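Local atomic coordinates of bifunctional purine biosynthetic protein ADE5,7 (Cryptococcus neoformans var. grubii serotype A, PDB entry 7LVO), a protein that catalyses the second and fifth steps of de novo purine biosynthesis, its N-terminal part, modelled here, being the ATP-dependent ligase that joins glycine to phosphoribosylamine. Residues A257-T269 against G456-L468. Numbering follows the deposited sequence.
Sequences AAQDHKRIGEGDT and GQTFRRDIAYRAL
R460 reaches into the bend formed by 263-268, where its guanidinium lies among backbone carbonyls. R460 NH1 donates to R263 O (2.8 Å), which lies near the guanidinium plane although the donor stands above the carbonyl plane. G265 O sits over the centre of one guanidinium face, while H261 approaches the other, the ring and guanidinium planes standing 77° apart.

D268, R460, D462 and R466 form a salt-bridge network. Within 456-468, D462 takes R460 side-on, R460 NE to D462 OD1 (3.1 Å) and NH2 to OD2; this grip and the R263 O bond fix the guanidinium's rotation. G267 N positions the D462 carboxylate, meeting D462 OD2 at 2.6 Å from the opposite face of its plane. D268 adds long salt bridges to R460 and R466, the latter purely electrostatic. Separately, E266 OE2 receives R461 NE on its syn lone pair (2.9 Å) and R461 N on its anti side, with carboxylate and guanidinium only 19° from coplanar.

Around the H261 ring, with CG anti to the carbonyl carbon (chi1 -68°), I463 CD1 makes a CH-pi contact 4.0 Å from the centroid; R466 NH2 lies over the opposite face, offset toward the rim. I463 also packs on V379 and V381 of strand 377-384.

The type II turn D462-Y465 thus packs against H261 and loop 266-268 while R460 fills the corner at I264, a loop-to-loop interface joining the ATP-grasp and C-domain family regions of GAR synthetase.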
loop_
_atom_site.group_PDB
_atom_site.type_symbol
_atom_site.label_atom_id
_atom_site.label_comp_id
_atom_site.label_asym_id
_atom_site.label_seq_id
_atom_site.Cartn_x
_atom_site.Cartn_y
_atom_site.Cartn_z
ATOM N N ALA A 257 9.183 -4.869 9.485
ATOM C CA ALA A 257 9.600 -4.148 8.293
ATOM C C ALA A 257 9.641 -5.087 7.094
ATOM O O ALA A 257 9.969 -6.268 7.209
ATOM C CB ALA A 257 10.974 -3.509 8.505
ATOM N N ALA A 258 9.298 -4.547 5.931
ATOM C CA ALA A 258 9.240 -5.321 4.703
ATOM C C ALA A 258 10.074 -4.649 3.624
ATOM O O ALA A 258 10.423 -3.473 3.719
ATOM C CB ALA A 258 7.790 -5.483 4.220
ATOM N N GLN A 259 10.407 -5.429 2.592
ATOM C CA GLN A 259 11.067 -4.923 1.399
ATOM C C GLN A 259 10.288 -5.392 0.177
ATOM O O GLN A 259 9.855 -6.546 0.115
ATOM C CB GLN A 259 12.518 -5.394 1.303
ATOM C CG GLN A 259 13.472 -4.628 2.203
ATOM C CD GLN A 259 14.928 -4.952 1.913
ATOM O OE1 GLN A 259 15.466 -5.946 2.405
ATOM N NE2 GLN A 259 15.570 -4.117 1.104
ATOM N N ASP A 260 10.122 -4.497 -0.792
ATOM C CA ASP A 260 9.374 -4.765 -2.010
ATOM C C ASP A 260 10.296 -4.687 -3.218
ATOM O O ASP A 260 11.338 -4.028 -3.191
ATOM C CB ASP A 260 8.213 -3.769 -2.156
ATOM C CG ASP A 260 7.409 -3.985 -3.423
ATOM O OD1 ASP A 260 7.073 -5.150 -3.730
ATOM O OD2 ASP A 260 7.108 -2.988 -4.111
ATOM N N HIS A 261 9.903 -5.387 -4.281
ATOM C CA HIS A 261 10.635 -5.398 -5.548
ATOM C C HIS A 261 9.826 -4.593 -6.566
ATOM O O HIS A 261 8.883 -5.111 -7.170
ATOM C CB HIS A 261 10.867 -6.825 -6.035
ATOM C CG HIS A 261 11.806 -7.610 -5.182
ATOM N ND1 HIS A 261 13.150 -7.723 -5.464
ATOM C CD2 HIS A 261 11.599 -8.323 -4.051
ATOM C CE1 HIS A 261 13.728 -8.474 -4.546
ATOM N NE2 HIS A 261 12.810 -8.849 -3.676
ATOM N N LYS A 262 10.210 -3.331 -6.757
ATOM C CA LYS A 262 9.441 -2.449 -7.625
ATOM C C LYS A 262 9.650 -2.788 -9.096
ATOM O O LYS A 262 8.720 -2.676 -9.901
ATOM C CB LYS A 262 9.822 -0.991 -7.360
ATOM C CG LYS A 262 9.434 -0.475 -5.985
ATOM C CD LYS A 262 9.902 0.966 -5.783
ATOM C CE LYS A 262 9.420 1.530 -4.453
ATOM N NZ LYS A 262 9.864 2.940 -4.245
ATOM N N ARG A 263 10.857 -3.204 -9.465
ATOM C CA ARG A 263 11.196 -3.380 -10.873
ATOM C C ARG A 263 10.746 -4.744 -11.390
ATOM O O ARG A 263 10.654 -5.722 -10.643
ATOM C CB ARG A 263 12.702 -3.209 -11.078
ATOM C CG ARG A 263 13.184 -1.776 -10.891
ATOM C CD ARG A 263 14.698 -1.701 -10.768
ATOM N NE ARG A 263 15.172 -0.324 -10.686
ATOM C CZ ARG A 263 15.509 0.417 -11.735
ATOM N NH1 ARG A 263 15.435 -0.056 -12.969
ATOM N NH2 ARG A 263 15.932 1.663 -11.540
ATOM N N ILE A 264 10.476 -4.798 -12.697
ATOM C CA ILE A 264 9.918 -6.007 -13.294
ATOM C C ILE A 264 11.008 -7.030 -13.583
ATOM O O ILE A 264 10.782 -8.238 -13.460
ATOM C CB ILE A 264 9.132 -5.640 -14.564
ATOM C CG1 ILE A 264 8.371 -6.851 -15.107
ATOM C CG2 ILE A 264 10.071 -5.105 -15.646
ATOM C CD1 ILE A 264 7.230 -7.310 -14.223
ATOM N N GLY A 265 12.196 -6.574 -13.974
ATOM C CA GLY A 265 13.246 -7.495 -14.381
ATOM C C GLY A 265 14.033 -8.033 -13.195
ATOM O O GLY A 265 14.292 -7.329 -12.217
ATOM N N GLU A 266 14.414 -9.304 -13.296
ATOM C CA GLU A 266 15.239 -9.924 -12.271
ATOM C C GLU A 266 16.538 -9.139 -12.091
ATOM O O GLU A 266 17.006 -8.433 -12.991
ATOM C CB GLU A 266 15.547 -11.373 -12.635
ATOM C CG GLU A 266 14.323 -12.277 -12.687
ATOM C CD GLU A 266 14.670 -13.716 -13.014
ATOM O OE1 GLU A 266 15.827 -13.976 -13.413
ATOM O OE2 GLU A 266 13.785 -14.593 -12.871
ATOM N N GLY A 267 17.121 -9.271 -10.900
ATOM C CA GLY A 267 18.285 -8.488 -10.556
ATOM C C GLY A 267 18.008 -7.029 -10.292
ATOM O O GLY A 267 18.948 -6.231 -10.255
ATOM N N ASP A 268 16.743 -6.655 -10.103
ATOM C CA ASP A 268 16.350 -5.273 -9.844
ATOM C C ASP A 268 16.734 -4.371 -11.019
ATOM O O ASP A 268 17.502 -3.418 -10.891
ATOM C CB ASP A 268 16.966 -4.766 -8.534
ATOM C CG ASP A 268 16.589 -5.626 -7.342
ATOM O OD1 ASP A 268 17.314 -6.600 -7.054
ATOM O OD2 ASP A 268 15.558 -5.333 -6.702
ATOM N N THR A 269 16.171 -4.693 -12.181
ATOM C CA THR A 269 16.398 -3.914 -13.389
ATOM C C THR A 269 15.104 -3.847 -14.188
ATOM O O THR A 269 14.168 -4.620 -13.962
ATOM C CB THR A 269 17.522 -4.514 -14.250
ATOM O OG1 THR A 269 17.223 -5.885 -14.549
ATOM C CG2 THR A 269 18.858 -4.430 -13.522
ATOM N N GLY A 456 1.089 -16.450 -21.043
ATOM C CA GLY A 456 1.870 -15.243 -20.870
ATOM C C GLY A 456 2.205 -14.884 -19.442
ATOM O O GLY A 456 2.651 -13.755 -19.192
ATOM N N GLN A 457 2.004 -15.793 -18.496
ATOM C CA GLN A 457 2.289 -15.474 -17.102
ATOM C C GLN A 457 3.758 -15.106 -16.941
ATOM O O GLN A 457 4.641 -15.737 -17.528
ATOM C CB GLN A 457 1.934 -16.652 -16.197
ATOM C CG GLN A 457 2.765 -17.905 -16.425
ATOM C CD GLN A 457 2.359 -19.040 -15.502
ATOM O OE1 GLN A 457 1.463 -18.887 -14.671
ATOM N NE2 GLN A 457 3.014 -20.187 -15.645
ATOM N N THR A 458 4.013 -14.077 -16.135
ATOM C CA THR A 458 5.356 -13.574 -15.896
ATOM C C THR A 458 5.561 -13.359 -14.402
ATOM O O THR A 458 4.636 -12.993 -13.681
ATOM C CB THR A 458 5.603 -12.252 -16.638
ATOM O OG1 THR A 458 5.124 -12.365 -17.985
ATOM C CG2 THR A 458 7.087 -11.917 -16.646
ATOM N N PHE A 459 6.788 -13.591 -13.946
ATOM C CA PHE A 459 7.132 -13.382 -12.543
ATOM C C PHE A 459 8.647 -13.404 -12.414
ATOM O O PHE A 459 9.349 -13.980 -13.248
ATOM C CB PHE A 459 6.491 -14.448 -11.644
ATOM C CG PHE A 459 6.938 -15.851 -11.939
ATOM C CD1 PHE A 459 6.257 -16.629 -12.867
ATOM C CD2 PHE A 459 8.032 -16.399 -11.291
ATOM C CE1 PHE A 459 6.663 -17.911 -13.142
ATOM C CE2 PHE A 459 8.452 -17.687 -11.574
ATOM C CZ PHE A 459 7.763 -18.448 -12.494
ATOM N N ARG A 460 9.140 -12.762 -11.358
ATOM C CA ARG A 460 10.562 -12.761 -11.040
ATOM C C ARG A 460 10.899 -13.978 -10.186
ATOM O O ARG A 460 10.187 -14.293 -9.231
ATOM C CB ARG A 460 10.949 -11.477 -10.307
ATOM C CG ARG A 460 10.957 -10.237 -11.186
ATOM C CD ARG A 460 11.316 -8.982 -10.396
ATOM N NE ARG A 460 12.595 -9.107 -9.699
ATOM C CZ ARG A 460 13.226 -8.101 -9.103
ATOM N NH1 ARG A 460 12.743 -6.871 -9.124
ATOM N NH2 ARG A 460 14.372 -8.338 -8.472
ATOM N N ARG A 461 11.988 -14.662 -10.533
ATOM C CA ARG A 461 12.430 -15.830 -9.785
ATOM C C ARG A 461 13.364 -15.483 -8.634
ATOM O O ARG A 461 13.732 -16.379 -7.864
ATOM C CB ARG A 461 13.126 -16.817 -10.725
ATOM C CG ARG A 461 12.250 -17.315 -11.865
ATOM C CD ARG A 461 13.055 -18.174 -12.833
ATOM N NE ARG A 461 14.120 -17.411 -13.474
ATOM C CZ ARG A 461 15.041 -17.935 -14.272
ATOM N NH1 ARG A 461 15.063 -19.230 -14.547
ATOM N NH2 ARG A 461 15.965 -17.139 -14.804
ATOM N N ASP A 462 13.748 -14.215 -8.489
ATOM C CA ASP A 462 14.753 -13.810 -7.512
ATOM C C ASP A 462 14.161 -12.969 -6.383
ATOM O O ASP A 462 14.863 -12.159 -5.775
ATOM C CB ASP A 462 15.876 -13.036 -8.204
ATOM C CG ASP A 462 15.386 -11.746 -8.834
ATOM O OD1 ASP A 462 14.181 -11.670 -9.172
ATOM O OD2 ASP A 462 16.196 -10.811 -8.989
ATOM N N ILE A 463 12.870 -13.145 -6.092
ATOM C CA ILE A 463 12.267 -12.422 -4.979
ATOM C C ILE A 463 12.992 -12.788 -3.693
ATOM O O ILE A 463 13.146 -13.971 -3.363
ATOM C CB ILE A 463 10.767 -12.731 -4.885
ATOM C CG1 ILE A 463 10.054 -12.272 -6.152
ATOM C CG2 ILE A 463 10.166 -12.064 -3.644
ATOM C CD1 ILE A 463 10.098 -10.775 -6.405
ATOM N N ALA A 464 13.446 -11.767 -2.966
ATOM C CA ALA A 464 14.179 -11.916 -1.714
ATOM C C ALA A 464 15.574 -12.506 -1.913
ATOM O O ALA A 464 16.193 -12.977 -0.949
ATOM C CB ALA A 464 13.400 -12.768 -0.709
ATOM N N TYR A 465 16.087 -12.483 -3.146
ATOM C CA TYR A 465 17.401 -13.061 -3.407
ATOM C C TYR A 465 18.501 -12.271 -2.707
ATOM O O TYR A 465 19.439 -12.858 -2.157
ATOM C CB TYR A 465 17.659 -13.123 -4.917
ATOM C CG TYR A 465 18.372 -11.905 -5.471
ATOM C CD1 TYR A 465 17.670 -10.746 -5.789
ATOM C CD2 TYR A 465 19.749 -11.915 -5.671
ATOM C CE1 TYR A 465 18.325 -9.634 -6.301
ATOM C CE2 TYR A 465 20.408 -10.809 -6.176
ATOM C CZ TYR A 465 19.694 -9.673 -6.489
ATOM O OH TYR A 465 20.354 -8.572 -6.994
ATOM N N ARG A 466 18.397 -10.942 -2.708
ATOM C CA ARG A 466 19.431 -10.091 -2.137
ATOM C C ARG A 466 19.471 -10.147 -0.616
ATOM O O ARG A 466 20.392 -9.580 -0.018
ATOM C CB ARG A 466 19.224 -8.651 -2.608
ATOM C CG ARG A 466 17.788 -8.182 -2.508
ATOM C CD ARG A 466 17.574 -6.898 -3.300
ATOM N NE ARG A 466 16.195 -6.430 -3.191
ATOM C CZ ARG A 466 15.766 -5.597 -2.255
ATOM N NH1 ARG A 466 16.591 -5.105 -1.343
ATOM N NH2 ARG A 466 14.482 -5.249 -2.234
ATOM N N ALA A 467 18.504 -10.810 0.015
ATOM C CA ALA A 467 18.514 -10.999 1.458
ATOM C C ALA A 467 18.989 -12.383 1.877
ATOM O O ALA A 467 19.309 -12.580 3.052
ATOM C CB ALA A 467 17.117 -10.750 2.038
ATOM N N LEU A 468 19.044 -13.336 0.950
ATOM C CA LEU A 468 19.539 -14.675 1.256
ATOM C C LEU A 468 21.050 -14.749 1.076
ATOM O O LEU A 468 21.718 -15.563 1.709
ATOM C CB LEU A 468 18.852 -15.718 0.372
ATOM C CG LEU A 468 17.332 -15.843 0.500
ATOM C CD1 LEU A 468 16.816 -16.953 -0.391
ATOM C CD2 LEU A 468 16.930 -16.079 1.949
#